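Long-range contacts in cyclic AMP receptor protein (PDB 4EV0), which activates transcription in a cAMP-dependent manner, binding cyclic AMP and specific promoter DNA as a homodimer: residues S4-G9 with H117-L122; Q23-P28 with L97-R102; Y44-G49 with E72-M77; S48-L53 with V90-T95. One frame throughout, in Å; residues are numbered along the deposited sequence.

Contact 1: S4-G9 with H117-L122; sequences SPLFHG and HNLAAL
Asn-118 ND2 is the polar atom on which this contact turns: it gives hydrogen bonds to two backbone carbonyls of segment 4-9. The shorter goes to His-8 O, 2.8 Å from ND2 and almost straight at 168° at the hydrogen. It arrives in the carbonyl plane on a lone pair, with the oxygen close to the amide plane of Asn-118. The second, from ND2 to Leu-6 O at 3.1 Å, is more bent, and here the nitrogen stands above the carbonyl plane. Two acceptors on one nitrogen fix the rotation of the amide, and the 3-10 turn 5-7 is thereby pinned to the long helix 114-135. With chi1 at -79°, Asn-118 CG lies anti to the carbonyl carbon, and CG comes within 3.6 Å of Pro-5 O.

Apolar contacts flank the amide. Leu-122 sets both methyls against the ring of Pro-5, the two side chains crossing at about a right angle, with CD1 3.9 Å from Pro-5 CG. Leu-6 and Leu-119 lie side by side and point the same way; CD1 of Leu-6 rests 3.9 Å from CG of Leu-119. Both also pack on Leu-73. An alanine in place of Asn-118 would probably leave Leu-6 O and His-8 O without this donor, and the turn held to the helix here by apolar contacts alone.

His-117 uses ND1 to bond Tyr-105 OH of the second subunit, so the helix that holds the N-terminal turn also faces the dimer interface. A single amide thus joins turn to helix by polar bonds, and leucine and proline close the sides.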
# COMPACT_ATOMS: atom_id res chain seq x y z
N SER B 4 4.65 4.73 -24.39
CA SER B 4 3.85 4.01 -23.40
C SER B 4 4.57 2.78 -22.84
O SER B 4 5.19 2.02 -23.59
CB SER B 4 2.50 3.61 -23.99
OG SER B 4 1.71 2.91 -23.05
N PRO B 5 4.50 2.59 -21.51
CA PRO B 5 5.11 1.42 -20.85
C PRO B 5 4.44 0.11 -21.28
O PRO B 5 5.07 -0.95 -21.27
CB PRO B 5 4.90 1.70 -19.35
CG PRO B 5 3.80 2.71 -19.29
CD PRO B 5 3.90 3.53 -20.55
N LEU B 6 3.17 0.21 -21.69
CA LEU B 6 2.41 -0.91 -22.23
C LEU B 6 3.11 -1.55 -23.42
O LEU B 6 2.90 -2.72 -23.72
CB LEU B 6 1.03 -0.44 -22.67
CG LEU B 6 0.10 -1.53 -23.21
CD1 LEU B 6 -0.16 -2.59 -22.14
CD2 LEU B 6 -1.21 -0.95 -23.80
N PHE B 7 3.96 -0.76 -24.07
CA PHE B 7 4.62 -1.14 -25.31
C PHE B 7 6.13 -1.35 -25.15
O PHE B 7 6.85 -1.49 -26.14
CB PHE B 7 4.38 -0.06 -26.36
CG PHE B 7 2.94 0.09 -26.73
CD1 PHE B 7 2.12 -1.02 -26.83
CD2 PHE B 7 2.39 1.36 -26.97
CE1 PHE B 7 0.78 -0.87 -27.18
CE2 PHE B 7 1.06 1.51 -27.33
CZ PHE B 7 0.24 0.40 -27.44
N HIS B 8 6.59 -1.36 -23.90
CA HIS B 8 8.00 -1.59 -23.61
C HIS B 8 8.49 -2.94 -24.16
O HIS B 8 7.86 -3.97 -23.96
CB HIS B 8 8.25 -1.48 -22.10
CG HIS B 8 9.70 -1.47 -21.73
ND1 HIS B 8 10.45 -2.62 -21.61
CD2 HIS B 8 10.54 -0.44 -21.45
CE1 HIS B 8 11.69 -2.30 -21.28
NE2 HIS B 8 11.77 -0.99 -21.18
N GLY B 9 9.61 -2.92 -24.88
CA GLY B 9 10.19 -4.14 -25.42
C GLY B 9 9.83 -4.45 -26.85
O GLY B 9 10.48 -5.29 -27.49
N HIS B 117 2.38 -9.26 -20.38
CA HIS B 117 3.44 -9.14 -19.39
C HIS B 117 3.63 -7.70 -18.95
O HIS B 117 3.84 -7.44 -17.76
CB HIS B 117 4.77 -9.66 -19.92
CG HIS B 117 5.95 -9.14 -19.16
ND1 HIS B 117 6.44 -9.76 -18.03
CD2 HIS B 117 6.73 -8.05 -19.37
CE1 HIS B 117 7.48 -9.08 -17.58
NE2 HIS B 117 7.68 -8.04 -18.37
N ASN B 118 3.55 -6.77 -19.90
CA ASN B 118 3.70 -5.36 -19.57
C ASN B 118 2.60 -4.85 -18.65
O ASN B 118 2.86 -3.98 -17.81
CB ASN B 118 3.84 -4.50 -20.82
CG ASN B 118 5.23 -4.54 -21.41
OD1 ASN B 118 6.21 -4.81 -20.70
ND2 ASN B 118 5.34 -4.28 -22.70
N LEU B 119 1.39 -5.38 -18.80
CA LEU B 119 0.31 -5.03 -17.88
C LEU B 119 0.64 -5.56 -16.48
O LEU B 119 0.51 -4.83 -15.49
CB LEU B 119 -1.04 -5.61 -18.32
CG LEU B 119 -1.82 -4.95 -19.47
CD1 LEU B 119 -2.93 -5.88 -19.95
CD2 LEU B 119 -2.39 -3.62 -19.05
N ALA B 120 1.07 -6.81 -16.41
CA ALA B 120 1.48 -7.41 -15.15
C ALA B 120 2.51 -6.53 -14.42
O ALA B 120 2.35 -6.24 -13.23
CB ALA B 120 2.03 -8.85 -15.37
N ALA B 121 3.54 -6.09 -15.16
CA ALA B 121 4.63 -5.28 -14.62
C ALA B 121 4.14 -3.92 -14.09
O ALA B 121 4.62 -3.43 -13.05
CB ALA B 121 5.72 -5.08 -15.68
N LEU B 122 3.20 -3.34 -14.81
CA LEU B 122 2.62 -2.06 -14.43
C LEU B 122 1.84 -2.16 -13.13
O LEU B 122 1.96 -1.31 -12.25
CB LEU B 122 1.74 -1.50 -15.55
CG LEU B 122 2.60 -0.80 -16.61
CD1 LEU B 122 1.79 -0.35 -17.83
CD2 LEU B 122 3.34 0.38 -15.96

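Contact 2: Q23-P28 with L97-R102; sequences QRRLYP and LLALFR
Arg-25 and Leu-97 form a hydrogen-bonded pair in the antiparallel sheet of the cyclic nucleotide-binding domain, a beta roll of the cupin clan, where edge strand 23-27 runs beside strand 95-101. The short segments make 130° with each other. Gln-23 and Ala-99 form the next hydrogen-bonded pair, and between the two lies the non-hydrogen-bonded pair Arg-24 and Leu-98. Four backbone bonds close this ladder, among them Ala-99 N to Gln-23 O at 2.7 Å.

The side chain of Arg-25 runs back over the face that also carries Gln-23, Leu-97 and Ala-99. Its CB lies near Leu-97 O, at 4.0 Å, and its CG is 4.1 Å from Ala-99 CB. The chain bends at chi2 (-79°), which turns CD out of the extended course. At the tip, CZ and NH2 come to Phe-101, whose CE1 lies over one face of the guanidinium; group and ring planes are 48° apart. Arg-25 NH2 is 3.4 Å from Phe-101 CZ. On the same ring Gln-23 crosses at about a right angle, its OE1 3.9 Å from Phe-101 CE1. OE1 also takes a weak hydrogen bond from Arg-25 NH2, and NH1 of the same arginine reaches Arg-24 O by another weak bond.

Arg-24 and Leu-98 lie side by side on the opposite face. Back on the face of Leu-97, Tyr-27 crosses that leucine at about a right angle, and both touch Ile-33 of strand 32-34. The closest atoms of that pair are Tyr-27 CD1 and Leu-97 CD1, 3.5 Å apart.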
# COMPACT_ATOMS: atom_id res chain seq x y z
N GLN B 23 -9.55 1.52 -30.32
CA GLN B 23 -10.64 2.32 -30.86
C GLN B 23 -10.56 3.70 -30.23
O GLN B 23 -10.22 3.84 -29.05
CB GLN B 23 -11.99 1.66 -30.55
CG GLN B 23 -12.03 0.21 -31.02
CD GLN B 23 -13.40 -0.45 -30.92
OE1 GLN B 23 -14.42 0.23 -30.75
NE2 GLN B 23 -13.42 -1.78 -31.02
N ARG B 24 -10.84 4.72 -31.03
CA ARG B 24 -10.76 6.09 -30.57
C ARG B 24 -12.03 6.47 -29.80
O ARG B 24 -13.14 6.20 -30.25
CB ARG B 24 -10.54 7.03 -31.76
CG ARG B 24 -9.31 6.68 -32.60
CD ARG B 24 -9.19 7.58 -33.84
NE ARG B 24 -7.81 7.75 -34.28
CZ ARG B 24 -7.32 7.29 -35.43
NH1 ARG B 24 -8.10 6.62 -36.26
NH2 ARG B 24 -6.04 7.49 -35.75
N ARG B 25 -11.86 7.07 -28.62
CA ARG B 25 -12.98 7.59 -27.83
C ARG B 25 -12.61 8.99 -27.32
O ARG B 25 -11.48 9.22 -26.88
CB ARG B 25 -13.31 6.67 -26.65
CG ARG B 25 -13.77 5.24 -27.03
CD ARG B 25 -15.22 5.22 -27.47
NE ARG B 25 -15.82 3.87 -27.53
CZ ARG B 25 -15.78 3.08 -28.59
NH1 ARG B 25 -15.15 3.46 -29.69
NH2 ARG B 25 -16.38 1.89 -28.55
N LEU B 26 -13.56 9.92 -27.38
CA LEU B 26 -13.31 11.32 -27.00
C LEU B 26 -14.11 11.76 -25.77
O LEU B 26 -15.32 11.52 -25.69
CB LEU B 26 -13.60 12.27 -28.16
CG LEU B 26 -12.53 12.41 -29.26
CD1 LEU B 26 -12.36 11.13 -30.08
CD2 LEU B 26 -12.87 13.60 -30.18
N TYR B 27 -13.42 12.40 -24.82
CA TYR B 27 -14.07 12.95 -23.62
C TYR B 27 -13.67 14.40 -23.38
O TYR B 27 -12.51 14.68 -23.06
CB TYR B 27 -13.76 12.10 -22.38
CG TYR B 27 -14.38 10.73 -22.46
CD1 TYR B 27 -13.72 9.68 -23.08
CD2 TYR B 27 -15.66 10.51 -21.96
CE1 TYR B 27 -14.32 8.43 -23.19
CE2 TYR B 27 -16.26 9.27 -22.07
CZ TYR B 27 -15.59 8.23 -22.69
OH TYR B 27 -16.20 7.01 -22.79
N PRO B 28 -14.64 15.32 -23.54
CA PRO B 28 -14.47 16.77 -23.31
C PRO B 28 -14.16 17.07 -21.84
O PRO B 28 -14.45 16.23 -20.99
CB PRO B 28 -15.85 17.35 -23.65
CG PRO B 28 -16.50 16.31 -24.55
CD PRO B 28 -15.99 14.99 -24.01
N LEU B 97 -8.83 9.29 -25.91
CA LEU B 97 -8.53 7.99 -25.33
C LEU B 97 -8.46 6.93 -26.41
O LEU B 97 -9.32 6.88 -27.30
CB LEU B 97 -9.62 7.61 -24.32
CG LEU B 97 -9.71 8.49 -23.07
CD1 LEU B 97 -10.78 7.97 -22.13
CD2 LEU B 97 -8.36 8.58 -22.35
N LEU B 98 -7.44 6.08 -26.34
CA LEU B 98 -7.39 4.90 -27.18
C LEU B 98 -7.85 3.72 -26.35
O LEU B 98 -7.20 3.35 -25.36
CB LEU B 98 -5.99 4.67 -27.73
CG LEU B 98 -5.50 5.63 -28.82
CD1 LEU B 98 -4.02 5.42 -29.06
CD2 LEU B 98 -6.29 5.46 -30.12
N ALA B 99 -8.98 3.13 -26.73
CA ALA B 99 -9.61 2.08 -25.94
C ALA B 99 -9.33 0.69 -26.49
O ALA B 99 -9.39 0.46 -27.71
CB ALA B 99 -11.10 2.31 -25.84
N LEU B 100 -9.04 -0.24 -25.60
CA LEU B 100 -8.86 -1.62 -26.02
C LEU B 100 -9.86 -2.53 -25.31
O LEU B 100 -9.83 -2.68 -24.09
CB LEU B 100 -7.43 -2.06 -25.75
CG LEU B 100 -7.12 -3.53 -25.96
CD1 LEU B 100 -7.32 -3.91 -27.42
CD2 LEU B 100 -5.70 -3.80 -25.49
N PHE B 101 -10.77 -3.10 -26.08
CA PHE B 101 -11.82 -3.93 -25.49
C PHE B 101 -11.30 -5.32 -25.18
O PHE B 101 -10.22 -5.69 -25.62
CB PHE B 101 -13.08 -3.91 -26.35
CG PHE B 101 -13.80 -2.60 -26.27
CD1 PHE B 101 -13.35 -1.50 -26.99
CD2 PHE B 101 -14.88 -2.43 -25.42
CE1 PHE B 101 -13.99 -0.26 -26.89
CE2 PHE B 101 -15.52 -1.20 -25.32
CZ PHE B 101 -15.08 -0.11 -26.06
N ARG B 102 -12.05 -6.06 -24.38
CA ARG B 102 -11.56 -7.33 -23.85
C ARG B 102 -11.31 -8.36 -24.96
O ARG B 102 -10.28 -9.04 -24.97
CB ARG B 102 -12.52 -7.87 -22.79
CG ARG B 102 -11.93 -9.01 -22.00
CD ARG B 102 -12.82 -9.45 -20.87
NE ARG B 102 -12.64 -10.88 -20.61
CZ ARG B 102 -11.71 -11.39 -19.80
NH1 ARG B 102 -10.86 -10.61 -19.14
NH2 ARG B 102 -11.63 -12.71 -19.65

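Contact 3: Y44-G49 with E72-M77; sequences YLVASG and ELFGEM. With CMP (adenosine-3',5'-cyclic-monophosphate), chain G.
Tyr-44 lays its CB, not its ring, over the face of Phe-74: CB is 4.0 Å from the centroid and 22° off the ring normal, a CH-pi contact. The two rings are near parallel, their planes 24° apart, but slid so far that they barely overlap. Both residues belong to the antiparallel sheet of the cyclic nucleotide-binding beta roll, where strand 42-46 pairs with the short edge strand 73-74. Phe-74 CG sits between the backbone N and the carbonyl carbon, chi1 63°. Its ring also meets Val-46 CG2, which lies at the edge, in plane, 3.7 Å from CE1.

Tyr-44 and Phe-74 exchange two backbone hydrogen bonds, and Val-46 N adds a third to Glu-72 O. On the other side of the sheet Leu-45 crosses Leu-73, with CD1 of Leu-45 3.6 Å from CB of Leu-73.

From Phe-74, itself a pocket residue, the chain runs on along the cyclic AMP site. Gly-75 has a positive phi, which favours glycine, and a CB here would crowd Tyr-44 CD1. Arg-126 makes a salt bridge to OE2 of Glu-76 and a hydrogen bond to Leu-73 O, joining helix 114-135 to the pocket. The ribose hydroxyl both accepts and donates: Gly-75 N donates to O2' of the nucleotide at 2.8 Å, while O2' donates to Glu-76 OE1 at a very short 2.5 Å.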
# COMPACT_ATOMS: atom_id res chain seq x y z
N TYR B 44 -7.84 1.85 -21.27
CA TYR B 44 -7.61 3.04 -22.07
C TYR B 44 -6.17 3.51 -21.97
O TYR B 44 -5.57 3.52 -20.89
CB TYR B 44 -8.55 4.18 -21.64
CG TYR B 44 -10.03 3.87 -21.67
CD1 TYR B 44 -10.66 3.32 -20.56
CD2 TYR B 44 -10.80 4.13 -22.79
CE1 TYR B 44 -12.01 3.04 -20.57
CE2 TYR B 44 -12.16 3.85 -22.82
CZ TYR B 44 -12.76 3.30 -21.70
OH TYR B 44 -14.11 3.02 -21.70
N LEU B 45 -5.63 3.91 -23.12
CA LEU B 45 -4.41 4.70 -23.19
C LEU B 45 -4.82 6.14 -23.40
O LEU B 45 -5.79 6.41 -24.11
CB LEU B 45 -3.56 4.24 -24.37
CG LEU B 45 -2.28 3.45 -24.12
CD1 LEU B 45 -2.28 2.77 -22.75
CD2 LEU B 45 -2.10 2.43 -25.23
N VAL B 46 -4.10 7.08 -22.79
CA VAL B 46 -4.35 8.50 -23.04
C VAL B 46 -3.53 8.96 -24.23
O VAL B 46 -2.30 8.92 -24.21
CB VAL B 46 -4.01 9.37 -21.81
CG1 VAL B 46 -4.03 10.85 -22.19
CG2 VAL B 46 -4.98 9.07 -20.67
N ALA B 47 -4.21 9.37 -25.30
CA ALA B 47 -3.54 9.92 -26.47
C ALA B 47 -3.24 11.41 -26.30
O ALA B 47 -2.18 11.90 -26.68
CB ALA B 47 -4.38 9.68 -27.70
N SER B 48 -4.19 12.14 -25.71
CA SER B 48 -4.02 13.55 -25.42
C SER B 48 -4.99 13.97 -24.31
O SER B 48 -6.05 13.37 -24.16
CB SER B 48 -4.29 14.39 -26.66
OG SER B 48 -5.68 14.43 -26.92
N GLY B 49 -4.62 14.99 -23.54
CA GLY B 49 -5.47 15.47 -22.47
C GLY B 49 -4.98 15.01 -21.11
O GLY B 49 -3.80 14.68 -20.94
N GLU B 72 -0.15 7.23 -20.80
CA GLU B 72 -0.43 6.51 -19.57
C GLU B 72 -1.71 5.69 -19.68
O GLU B 72 -2.61 6.01 -20.46
CB GLU B 72 -0.48 7.47 -18.38
CG GLU B 72 0.91 7.86 -17.85
CD GLU B 72 0.86 8.93 -16.77
OE1 GLU B 72 0.53 10.10 -17.09
OE2 GLU B 72 1.16 8.60 -15.59
N LEU B 73 -1.79 4.63 -18.88
CA LEU B 73 -2.84 3.63 -18.99
C LEU B 73 -3.77 3.57 -17.77
O LEU B 73 -3.32 3.76 -16.64
CB LEU B 73 -2.17 2.27 -19.19
CG LEU B 73 -3.00 0.99 -19.29
CD1 LEU B 73 -2.32 0.04 -20.25
CD2 LEU B 73 -3.14 0.33 -17.95
N PHE B 74 -5.05 3.31 -18.00
CA PHE B 74 -5.99 3.02 -16.90
C PHE B 74 -7.16 2.12 -17.32
O PHE B 74 -7.45 1.99 -18.51
CB PHE B 74 -6.54 4.31 -16.28
CG PHE B 74 -7.35 5.16 -17.24
CD1 PHE B 74 -6.71 5.99 -18.16
CD2 PHE B 74 -8.74 5.13 -17.21
CE1 PHE B 74 -7.46 6.79 -19.04
CE2 PHE B 74 -9.49 5.92 -18.08
CZ PHE B 74 -8.84 6.75 -18.99
N GLY B 75 -7.81 1.51 -16.33
CA GLY B 75 -8.98 0.68 -16.56
C GLY B 75 -8.66 -0.76 -16.93
O GLY B 75 -9.48 -1.47 -17.52
N GLU B 76 -7.45 -1.19 -16.58
CA GLU B 76 -6.99 -2.53 -16.96
C GLU B 76 -7.53 -3.63 -16.04
O GLU B 76 -7.53 -4.80 -16.41
CB GLU B 76 -5.46 -2.56 -17.04
CG GLU B 76 -4.74 -2.54 -15.68
CD GLU B 76 -4.85 -1.21 -14.92
OE1 GLU B 76 -5.07 -0.14 -15.54
OE2 GLU B 76 -4.72 -1.24 -13.67
N MET B 77 -8.01 -3.27 -14.86
CA MET B 77 -8.46 -4.28 -13.91
C MET B 77 -9.78 -4.92 -14.32
O MET B 77 -9.89 -6.15 -14.35
CB MET B 77 -8.48 -3.71 -12.49
CG MET B 77 -7.08 -3.32 -11.99
SD MET B 77 -6.95 -2.11 -10.62
CE MET B 77 -7.92 -2.87 -9.33
P CMP G . -10.28 -0.43 -13.37
O1P CMP G . -10.78 -1.10 -14.61
O2P CMP G . -10.41 -1.15 -12.05
O5' CMP G . -10.91 1.05 -13.24
C5' CMP G . -10.26 2.07 -12.48
C4' CMP G . -8.80 2.03 -12.78
O4' CMP G . -8.03 2.84 -11.87
C3' CMP G . -8.18 0.68 -12.60
O3' CMP G . -8.66 -0.26 -13.54
C2' CMP G . -6.70 1.02 -12.68
O2' CMP G . -6.32 1.32 -14.01
C1' CMP G . -6.70 2.34 -11.87
N9 CMP G . -6.27 2.11 -10.49
C8 CMP G . -6.89 1.35 -9.56
N7 CMP G . -6.16 1.37 -8.40
C5 CMP G . -5.08 2.16 -8.60
C6 CMP G . -3.93 2.62 -7.79
N6 CMP G . -3.79 2.22 -6.49
N1 CMP G . -3.02 3.44 -8.39
C2 CMP G . -3.15 3.83 -9.67
N3 CMP G . -4.19 3.46 -10.46
C4 CMP G . -5.16 2.64 -9.98

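Contact 4: S48-L53 with V90-T95; sequences SGKVRL and VAVEDT. With CMP (adenosine-3',5'-cyclic-monophosphate), chain G.
Lys-50 and Val-92 meet where two antiparallel strands of the cyclic nucleotide-binding beta roll, 51-57 and 88-91, run past each other at their ends. Backbone bonds come first: Arg-52 and Val-90 form a hydrogen-bonded pair, bonded both ways, and Val-92 N reaches Lys-50 O at 2.9 Å. Val-51 and Ala-91 make the non-hydrogen-bonded pair between.

Among side-chain polar contacts, Thr-95 OG1 works twice, accepting from Lys-50 N at 3.2 Å and donating to Glu-93 O at 2.8 Å. The salt bridge joins Lys-50 NZ to Glu-93 OE2 at 3.2 Å; the ammonium meets OE2 on its anti side, 31° out of the carboxylate plane. An alanine in place of Glu-93 would probably leave the lysine ammonium without this charged mate and strip Lys-50 CB of the CG and CD packed on it. The Arg-52 guanidinium has its partners on strand 61-68, a salt bridge to Glu-62 and a hydrogen bond to Thr-64.

Apolar packing centres on Val-92, which splits its methyls: CG2 lies against CD of Lys-50 at 3.6 Å, CG1 against CB of Arg-52 at 3.7 Å. The side chains of Val-51 and Thr-95 cross at about a right angle, CG2 against CG2, and Leu-53 brings its methyl CD1 to the cyclic AMP ribose.

Gly-49 fits where a side chain would not: a CB would clash with Thr-95 OG1 and Asp-94 O. Its CA lies 3.4 Å from Glu-93 OE1.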
# COMPACT_ATOMS: atom_id res chain seq x y z
N SER B 48 -4.19 12.14 -25.71
CA SER B 48 -4.02 13.55 -25.42
C SER B 48 -4.99 13.97 -24.31
O SER B 48 -6.05 13.37 -24.16
CB SER B 48 -4.29 14.39 -26.66
OG SER B 48 -5.68 14.43 -26.92
N GLY B 49 -4.62 14.99 -23.54
CA GLY B 49 -5.47 15.47 -22.47
C GLY B 49 -4.98 15.01 -21.11
O GLY B 49 -3.80 14.68 -20.94
N LYS B 50 -5.89 14.98 -20.14
CA LYS B 50 -5.54 14.63 -18.77
C LYS B 50 -6.72 13.94 -18.08
O LYS B 50 -7.87 14.39 -18.16
CB LYS B 50 -5.12 15.89 -18.00
CG LYS B 50 -4.52 15.62 -16.62
CD LYS B 50 -4.04 16.93 -15.95
CE LYS B 50 -2.70 17.41 -16.52
NZ LYS B 50 -2.54 18.90 -16.45
N VAL B 51 -6.42 12.84 -17.39
CA VAL B 51 -7.46 12.07 -16.72
C VAL B 51 -7.20 12.00 -15.22
O VAL B 51 -6.08 11.80 -14.80
CB VAL B 51 -7.55 10.66 -17.32
CG1 VAL B 51 -8.43 9.76 -16.46
CG2 VAL B 51 -8.06 10.73 -18.75
N ARG B 52 -8.24 12.17 -14.41
CA ARG B 52 -8.09 11.94 -12.98
C ARG B 52 -8.84 10.70 -12.51
O ARG B 52 -10.02 10.51 -12.84
CB ARG B 52 -8.53 13.15 -12.15
CG ARG B 52 -8.40 12.91 -10.66
CD ARG B 52 -8.66 14.18 -9.86
NE ARG B 52 -10.08 14.50 -9.86
CZ ARG B 52 -10.90 14.30 -8.83
NH1 ARG B 52 -10.44 13.77 -7.70
NH2 ARG B 52 -12.19 14.63 -8.95
N LEU B 53 -8.15 9.86 -11.76
CA LEU B 53 -8.73 8.69 -11.10
C LEU B 53 -8.93 8.96 -9.61
O LEU B 53 -8.08 9.56 -8.95
CB LEU B 53 -7.80 7.50 -11.24
CG LEU B 53 -7.36 7.13 -12.65
CD1 LEU B 53 -6.22 6.12 -12.60
CD2 LEU B 53 -8.53 6.59 -13.45
N VAL B 90 -12.35 10.62 -14.58
CA VAL B 90 -12.93 11.82 -15.18
C VAL B 90 -11.90 12.58 -16.01
O VAL B 90 -10.72 12.65 -15.65
CB VAL B 90 -13.53 12.74 -14.09
CG1 VAL B 90 -12.45 13.26 -13.18
CG2 VAL B 90 -14.30 13.90 -14.72
N ALA B 91 -12.34 13.14 -17.13
CA ALA B 91 -11.46 13.94 -17.96
C ALA B 91 -11.35 15.32 -17.33
O ALA B 91 -12.37 15.93 -17.02
CB ALA B 91 -12.03 14.05 -19.37
N VAL B 92 -10.13 15.79 -17.09
CA VAL B 92 -9.95 17.14 -16.57
C VAL B 92 -9.53 18.12 -17.68
O VAL B 92 -9.53 19.34 -17.48
CB VAL B 92 -9.02 17.21 -15.33
CG1 VAL B 92 -9.07 15.91 -14.54
CG2 VAL B 92 -7.59 17.56 -15.72
N GLU B 93 -9.17 17.58 -18.84
CA GLU B 93 -8.97 18.36 -20.06
C GLU B 93 -9.80 17.70 -21.16
O GLU B 93 -10.33 16.61 -20.96
CB GLU B 93 -7.50 18.39 -20.46
CG GLU B 93 -6.60 19.15 -19.53
CD GLU B 93 -5.13 19.01 -19.90
OE1 GLU B 93 -4.85 18.49 -21.00
OE2 GLU B 93 -4.27 19.42 -19.09
N ASP B 94 -9.92 18.37 -22.31
CA ASP B 94 -10.44 17.71 -23.50
C ASP B 94 -9.48 16.56 -23.77
O ASP B 94 -8.27 16.77 -23.90
CB ASP B 94 -10.48 18.65 -24.71
CG ASP B 94 -11.70 19.57 -24.71
OD1 ASP B 94 -12.42 19.68 -23.69
OD2 ASP B 94 -11.94 20.21 -25.77
N THR B 95 -10.01 15.34 -23.83
CA THR B 95 -9.17 14.15 -23.81
C THR B 95 -9.46 13.16 -24.94
O THR B 95 -10.62 12.86 -25.27
CB THR B 95 -9.27 13.43 -22.43
OG1 THR B 95 -8.81 14.30 -21.39
CG2 THR B 95 -8.45 12.16 -22.41
P CMP G . -10.28 -0.43 -13.37
O1P CMP G . -10.78 -1.10 -14.61
O2P CMP G . -10.41 -1.15 -12.05
O5' CMP G . -10.91 1.05 -13.24
C5' CMP G . -10.26 2.07 -12.48
C4' CMP G . -8.80 2.03 -12.78
O4' CMP G . -8.03 2.84 -11.87
C3' CMP G . -8.18 0.68 -12.60
O3' CMP G . -8.66 -0.26 -13.54
C2' CMP G . -6.70 1.02 -12.68
O2' CMP G . -6.32 1.32 -14.01
C1' CMP G . -6.70 2.34 -11.87
N9 CMP G . -6.27 2.11 -10.49
C8 CMP G . -6.89 1.35 -9.56
N7 CMP G . -6.16 1.37 -8.40
C5 CMP G . -5.08 2.16 -8.60
C6 CMP G . -3.93 2.62 -7.79
N6 CMP G . -3.79 2.22 -6.49
N1 CMP G . -3.02 3.44 -8.39
C2 CMP G . -3.15 3.83 -9.67
N3 CMP G . -4.19 3.46 -10.46
C4 CMP G . -5.16 2.64 -9.98

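In the fold
From the N terminus, contact 1 closes the longest loop, bringing residues 4-9 back to helix 114-135; the other three all lie within it. Contact 2 comes next, joining edge strand 23-27 to strand 95-101, and encloses contacts 3 and 4. These two start from the same part of the chain, sharing Ser-48 and Gly-49, and contact 3 closes the shorter loop, at 72-77. Contacts 2 and 3 belong to one sheet, where strands 95-101 and 42-46 are neighbours, while the strand pairing of contact 4 lies in the second sheet. Phe-74 packing on Val-51 and Leu-53 links the sheets, and Leu-6 and Phe-7 carry contact 1 onto Leu-45. Contacts 3 and 4 both touch the nucleotide.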